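Local coordinates for amidohydrolase (Staphylococcus aureus, PDB 3NUR), which probably hydrolyses carbon-nitrogen bonds of amide substrates, and binds a calcium ion in a TIM-barrel fold, at residues L301-E305 / V306-R310; L332-T335 / D336-E340; I342-T345 / N346-L350. All blocks are in the same frame, centred on the assembly; numbering follows the deposited sequence. Where two conformers were deposited one is given.

All three contacts are local and follow one another along the chain, none nesting in or crossing another. Contact 1 (301-305 / 306-310) ends helix 296-306 and turns the chain out of it. After helix 325-328, contact 2 (332-335 / 336-340) closes the turn that starts helix 336-351, and contact 3 (342-345 / 346-350) lies further along that same helix, with a probable wide-turn bond from Thr345 N to Glu340 O between them. The three meet in space through Ile308, whose CD1 packs on Leu334, Glu338 and Ile342. The C-terminal end of helix 296-306 is thereby tied to the last helix of the TIM barrel, which itself leans on strand 24-31.

Contact 1 (L301-E305 / V306-R310); sequences LVKKE and VGIDR
Val302 begins the contact and meets Val306 one helical turn on, through both backbone and side chain. Its carbonyl O accepts a nearly straight bond from Val306 N (2.9 Å, 174° at the hydrogen), the last strong i to i+4 bond before the chain turns away. The two valines lie side by side and point the same way, Val302 CG1 resting 3.9 Å from Val306 CG2. With CG1 of Val302 anti to the backbone N (chi1 165°), that methyl leans along the helix toward its neighbour; short, branched apolar side chains suit the side of the helix that packs on strand 286-288.

Lys303 O receives Gly307 N at 3.0 Å, but the bond is weak and strongly bent. A CA-H...O contact from Gly307 CA, 3.1 Å from the same Lys303 O, adds to it. Gly307 is the first residue to abandon helical angles, and its positive phi of 91° would press a CB on the preceding carbonyl O, which explains a glycine here. The extended Lys303 chain brings its CG within 4.3 Å of Ile308 CD1, while its charged NZ makes a long, weak ion pair with Glu338. Glu305 bonds its N to Leu301 O and bends its carboxylate away, close to that of Glu263, a like charge that might raise its proton affinity.

Around this helix end, Val302 and Val306 both pack on Ile288 of strand 286-288, and Val302 also touches Trp254. On the far side of the turn Ile308 reaches helix 336-351, and Arg310 lies against Tyr287 in a cation-pi contact.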
# COMPACT_ATOMS: atom_id res chain seq x y z
N LEU A 301 -0.62 -18.62 -6.45
CA LEU A 301 0.56 -18.69 -5.58
C LEU A 301 0.28 -18.04 -4.22
O LEU A 301 0.58 -18.62 -3.17
CB LEU A 301 1.74 -17.98 -6.27
CG LEU A 301 3.04 -17.87 -5.43
CD1 LEU A 301 3.78 -19.19 -5.39
CD2 LEU A 301 3.95 -16.79 -6.00
N VAL A 302 -0.31 -16.84 -4.24
CA VAL A 302 -0.60 -16.06 -3.04
C VAL A 302 -1.61 -16.81 -2.17
O VAL A 302 -1.40 -16.93 -0.96
CB VAL A 302 -1.05 -14.61 -3.43
CG1 VAL A 302 -1.71 -13.88 -2.25
CG2 VAL A 302 0.13 -13.80 -3.99
N LYS A 303 -2.66 -17.38 -2.78
CA LYS A 303 -3.64 -18.16 -2.01
C LYS A 303 -2.96 -19.35 -1.28
O LYS A 303 -3.29 -19.61 -0.12
CB LYS A 303 -4.77 -18.67 -2.92
CG LYS A 303 -5.95 -19.29 -2.18
CD LYS A 303 -6.86 -20.04 -3.15
CE LYS A 303 -7.93 -20.84 -2.46
NZ LYS A 303 -8.76 -21.61 -3.43
N LYS A 304 -2.03 -20.06 -1.94
CA LYS A 304 -1.37 -21.21 -1.30
C LYS A 304 -0.40 -20.79 -0.19
O LYS A 304 -0.24 -21.52 0.78
CB LYS A 304 -0.58 -22.03 -2.36
CG LYS A 304 -1.43 -22.73 -3.39
CD LYS A 304 -0.63 -22.99 -4.68
CE LYS A 304 -1.52 -23.51 -5.79
NZ LYS A 304 -0.86 -23.40 -7.12
N GLU A 305 0.25 -19.63 -0.36
CA GLU A 305 1.27 -19.13 0.57
C GLU A 305 0.72 -18.44 1.81
O GLU A 305 1.18 -18.75 2.91
CB GLU A 305 2.25 -18.19 -0.16
CG GLU A 305 3.15 -18.89 -1.17
CD GLU A 305 4.03 -19.99 -0.61
OE1 GLU A 305 4.38 -19.93 0.60
OE2 GLU A 305 4.37 -20.92 -1.37
N VAL A 306 -0.23 -17.50 1.64
CA VAL A 306 -0.79 -16.75 2.78
C VAL A 306 -2.23 -17.10 3.12
O VAL A 306 -2.69 -16.79 4.21
CB VAL A 306 -0.58 -15.21 2.69
CG1 VAL A 306 0.90 -14.85 2.59
CG2 VAL A 306 -1.37 -14.59 1.54
N GLY A 307 -2.95 -17.65 2.15
CA GLY A 307 -4.34 -18.01 2.36
C GLY A 307 -5.31 -16.91 2.01
O GLY A 307 -4.95 -15.73 1.93
N ILE A 308 -6.57 -17.31 1.79
CA ILE A 308 -7.65 -16.41 1.41
C ILE A 308 -7.93 -15.28 2.41
O ILE A 308 -8.30 -14.20 1.98
CB ILE A 308 -8.94 -17.23 1.09
CG1 ILE A 308 -9.84 -16.49 0.12
CG2 ILE A 308 -9.69 -17.69 2.34
CD1 ILE A 308 -9.44 -16.83 -1.37
N ASP A 309 -7.73 -15.53 3.72
CA ASP A 309 -8.04 -14.53 4.75
C ASP A 309 -7.14 -13.30 4.69
O ASP A 309 -7.43 -12.31 5.35
CB ASP A 309 -7.95 -15.16 6.15
CG ASP A 309 -9.02 -16.20 6.47
OD1 ASP A 309 -10.20 -15.95 6.15
OD2 ASP A 309 -8.68 -17.21 7.13
N ARG A 310 -6.03 -13.40 3.94
CA ARG A 310 -5.02 -12.33 3.89
C ARG A 310 -5.01 -11.59 2.57
O ARG A 310 -4.13 -10.74 2.35
CB ARG A 310 -3.62 -12.93 4.21
CG ARG A 310 -3.52 -13.72 5.54
CD ARG A 310 -4.05 -13.00 6.78
NE ARG A 310 -3.26 -11.81 7.08
CZ ARG A 310 -3.31 -11.15 8.23
NH1 ARG A 310 -4.12 -11.56 9.20
NH2 ARG A 310 -2.54 -10.08 8.43

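Contact 2 (L332-T335 / D336-E340); sequences LGLT and DEEKE
Thr335 and Glu338 clasp each other at the start of helix 336-351 through two reciprocal bonds. Thr335 OG1 takes the N-H of Glu338 at 3.1 Å, and Glu338 OE1 in return takes the N-H of Thr335 at 2.9 Å, with 165° at the hydrogen. The threonine hydroxyl sits between the backbone N and the carbonyl carbon (chi1 62°), which directs it forward to the first-turn amide of Glu338, where amide hydrogens have no earlier helical carbonyl to bond. Glu338 is long enough to reach back: extended beyond CG, it crosses the threonine side chain obliquely. The donor approaches OE1 on the anti side, 29° out of the carboxylate plane. Water 1 donates a second hydrogen bond to Glu338 OE1 (2.6 Å) and a weak one to Gly333 O. Thr335 OG1 also meets water 3 at 2.9 Å, which passes on to Glu337 OE1.

Thr335 O starts the regular helical bonding by accepting Lys339 N at 3.0 Å. Leu334, just before the cap, points toward the helix and packs beside the box: its CD2 lies 3.5 Å from Glu338 OE1, and its CB is 3.9 Å from Lys339 CG. Lysine serves well there, since its methylenes pack while NZ forms a salt bridge with Asp330. Leu334 also rests on Phe299 of helix 296-306 and on Ile308.

Asp336, Glu337 and Glu338 place three acids in the first turn, where the helix dipole would probably stabilise them. N-capping threonine and a glutamate three residues later, bonded to each other's backbone N-H, make up a classic capping box.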
# COMPACT_ATOMS: atom_id res chain seq x y z
N LEU A 332 -11.64 -17.65 -10.95
CA LEU A 332 -10.56 -18.26 -10.18
C LEU A 332 -10.88 -19.58 -9.51
O LEU A 332 -10.06 -20.09 -8.73
CB LEU A 332 -10.02 -17.25 -9.16
CG LEU A 332 -9.54 -15.88 -9.69
CD1 LEU A 332 -9.36 -14.91 -8.54
CD2 LEU A 332 -8.23 -16.00 -10.48
N GLY A 333 -12.07 -20.12 -9.79
CA GLY A 333 -12.55 -21.36 -9.18
C GLY A 333 -12.77 -21.27 -7.68
O GLY A 333 -12.57 -22.25 -6.96
N LEU A 334 -13.18 -20.09 -7.19
CA LEU A 334 -13.37 -19.84 -5.76
C LEU A 334 -14.79 -20.19 -5.30
O LEU A 334 -15.75 -20.07 -6.07
CB LEU A 334 -13.13 -18.35 -5.45
CG LEU A 334 -11.72 -17.78 -5.73
CD1 LEU A 334 -11.76 -16.25 -5.63
CD2 LEU A 334 -10.70 -18.37 -4.77
N THR A 335 -14.94 -20.52 -4.02
CA THR A 335 -16.26 -20.69 -3.39
C THR A 335 -16.83 -19.26 -3.22
O THR A 335 -16.08 -18.28 -3.26
CB THR A 335 -16.13 -21.34 -2.00
OG1 THR A 335 -15.37 -20.47 -1.15
CG2 THR A 335 -15.51 -22.73 -2.04
N ASP A 336 -18.14 -19.14 -2.98
CA ASP A 336 -18.80 -17.86 -2.70
C ASP A 336 -18.21 -17.24 -1.43
O ASP A 336 -17.99 -16.04 -1.40
CB ASP A 336 -20.32 -18.04 -2.55
CG ASP A 336 -21.04 -18.26 -3.88
OD1 ASP A 336 -20.38 -18.20 -4.94
OD2 ASP A 336 -22.28 -18.45 -3.86
N GLU A 337 -17.89 -18.07 -0.41
CA GLU A 337 -17.27 -17.62 0.83
C GLU A 337 -15.93 -16.91 0.51
O GLU A 337 -15.69 -15.80 0.99
CB GLU A 337 -17.02 -18.81 1.78
CG GLU A 337 -16.52 -18.37 3.15
CD GLU A 337 -15.82 -19.39 4.04
OE1 GLU A 337 -15.42 -20.47 3.55
OE2 GLU A 337 -15.61 -19.06 5.23
N GLU A 338 -15.08 -17.54 -0.30
CA GLU A 338 -13.77 -17.00 -0.68
C GLU A 338 -13.92 -15.69 -1.45
O GLU A 338 -13.17 -14.76 -1.16
CB GLU A 338 -12.98 -18.01 -1.50
CG GLU A 338 -12.42 -19.15 -0.68
CD GLU A 338 -11.93 -20.34 -1.49
OE1 GLU A 338 -12.39 -20.52 -2.64
OE2 GLU A 338 -11.12 -21.12 -0.94
N LYS A 339 -14.86 -15.63 -2.42
CA LYS A 339 -15.11 -14.42 -3.21
C LYS A 339 -15.54 -13.29 -2.27
O LYS A 339 -15.03 -12.18 -2.40
CB LYS A 339 -16.25 -14.65 -4.22
CG LYS A 339 -15.91 -15.55 -5.37
CD LYS A 339 -17.07 -15.51 -6.35
CE LYS A 339 -17.12 -16.73 -7.20
NZ LYS A 339 -18.16 -16.63 -8.24
N GLU A 340 -16.46 -13.59 -1.33
CA GLU A 340 -16.94 -12.58 -0.35
C GLU A 340 -15.80 -12.01 0.50
O GLU A 340 -15.73 -10.79 0.70
CB GLU A 340 -18.03 -13.18 0.56
CG GLU A 340 -19.37 -13.40 -0.13
CD GLU A 340 -20.42 -14.06 0.74
OE1 GLU A 340 -20.51 -13.72 1.95
OE2 GLU A 340 -21.18 -14.91 0.22
O HOH W 1 -11.41 -22.60 -3.89
O HOH W 2 -18.55 -19.55 -6.39
O HOH W 3 -14.43 -21.56 1.33

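Contact 3 (I342-T345 / N346-L350)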
# COMPACT_ATOMS: atom_id res chain seq x y z
N ILE A 342 -12.41 -11.88 -0.20
CA ILE A 342 -11.54 -11.03 -1.01
C ILE A 342 -12.24 -9.73 -1.41
O ILE A 342 -11.62 -8.67 -1.33
CB ILE A 342 -11.02 -11.78 -2.28
CG1 ILE A 342 -10.20 -13.01 -1.89
CG2 ILE A 342 -10.21 -10.82 -3.20
CD1 ILE A 342 -10.05 -13.97 -3.16
N SER A 343 -13.51 -9.83 -1.84
CA SER A 343 -14.25 -8.65 -2.30
C SER A 343 -14.49 -7.63 -1.19
O SER A 343 -14.23 -6.43 -1.40
CB SER A 343 -15.57 -9.07 -2.94
OG SER A 343 -16.13 -8.03 -3.73
N TYR A 344 -15.00 -8.08 -0.03
CA TYR A 344 -15.40 -7.14 1.02
C TYR A 344 -15.10 -7.52 2.47
O TYR A 344 -14.77 -6.63 3.26
CB TYR A 344 -16.94 -6.98 0.86
CG TYR A 344 -17.60 -5.80 1.55
CD1 TYR A 344 -17.94 -4.66 0.83
CD2 TYR A 344 -17.99 -5.87 2.89
CE1 TYR A 344 -18.58 -3.58 1.45
CE2 TYR A 344 -18.61 -4.79 3.52
CZ TYR A 344 -18.90 -3.64 2.80
OH TYR A 344 -19.50 -2.57 3.41
N THR A 345 -15.34 -8.79 2.86
CA THR A 345 -15.26 -9.15 4.28
C THR A 345 -13.91 -9.05 4.94
O THR A 345 -13.85 -8.58 6.07
CB THR A 345 -16.06 -10.41 4.66
OG1 THR A 345 -15.33 -11.57 4.30
CG2 THR A 345 -17.49 -10.43 4.12
N ASN A 346 -12.82 -9.49 4.26
CA ASN A 346 -11.49 -9.34 4.89
C ASN A 346 -11.23 -7.84 5.19
O ASN A 346 -10.79 -7.51 6.28
CB ASN A 346 -10.37 -9.87 3.98
CG ASN A 346 -10.34 -11.36 3.78
OD1 ASN A 346 -10.88 -12.14 4.58
ND2 ASN A 346 -9.67 -11.77 2.71
N GLY A 347 -11.53 -6.99 4.21
CA GLY A 347 -11.30 -5.54 4.29
C GLY A 347 -12.20 -4.83 5.27
O GLY A 347 -11.72 -3.96 6.01
N ALA A 348 -13.50 -5.22 5.32
CA ALA A 348 -14.46 -4.61 6.26
C ALA A 348 -14.02 -4.90 7.72
O ALA A 348 -14.09 -4.00 8.57
CB ALA A 348 -15.85 -5.17 6.01
N LYS A 349 -13.49 -6.11 7.98
CA LYS A 349 -13.00 -6.48 9.31
C LYS A 349 -11.77 -5.63 9.67
O LYS A 349 -11.69 -5.04 10.76
CB LYS A 349 -12.70 -7.98 9.42
CG LYS A 349 -13.97 -8.81 9.50
CD LYS A 349 -13.72 -10.30 9.52
CE LYS A 349 -14.98 -11.10 9.24
NZ LYS A 349 -16.08 -10.79 10.19
N LEU A 350 -10.83 -5.53 8.72
CA LEU A 350 -9.59 -4.77 8.89
C LEU A 350 -9.85 -3.27 9.18
O LEU A 350 -9.19 -2.69 10.05
CB LEU A 350 -8.73 -4.92 7.62
CG LEU A 350 -7.35 -4.22 7.62
CD1 LEU A 350 -6.49 -4.70 8.79
CD2 LEU A 350 -6.62 -4.47 6.31
O HOH W 4 -12.02 -7.70 1.60
O HOH W 5 -13.38 -12.03 6.46
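Tyr344 sends its ring along the helix toward Ala348 because CG stands anti to the backbone N (chi1 -164°), with chi2 of 101° setting the ring's tilt. The ring's CE2 comes to 3.7 Å from Ala348 CB at an oblique angle, and the same methyl lies 3.3 Å from Tyr344 O. A small side chain fits so tight a place. Tyr344 O in turn accepts Ala348 N at 2.8 Å, the closest backbone bond here.

The helix widens into a pi-type turn over residues 342-345, and Tyr344 has the stretched phi of -141°. Water 4 sits beside this turn, accepting Gly347 N at 2.7 Å and lying within bonding distance of Ile342 O. This is the last helix of the barrel, and Tyr344 and Ala348 lay its face on Ile25 of strand 24-31. Ser343 bonds Ile25 through its backbone and Lys23 O through OG.

Past the turn, Lys349 N bonds to Thr345 O at 3.1 Å, and Lys349 CG packs 3.4 Å from the same Thr345 O. Water 5 joins Thr345 OG1 to Asn346 OD1. In the buried amide of Asn346, ND2 bonds the carbonyl oxygens of Ile308 and Ile311, probably with one hydrogen for each.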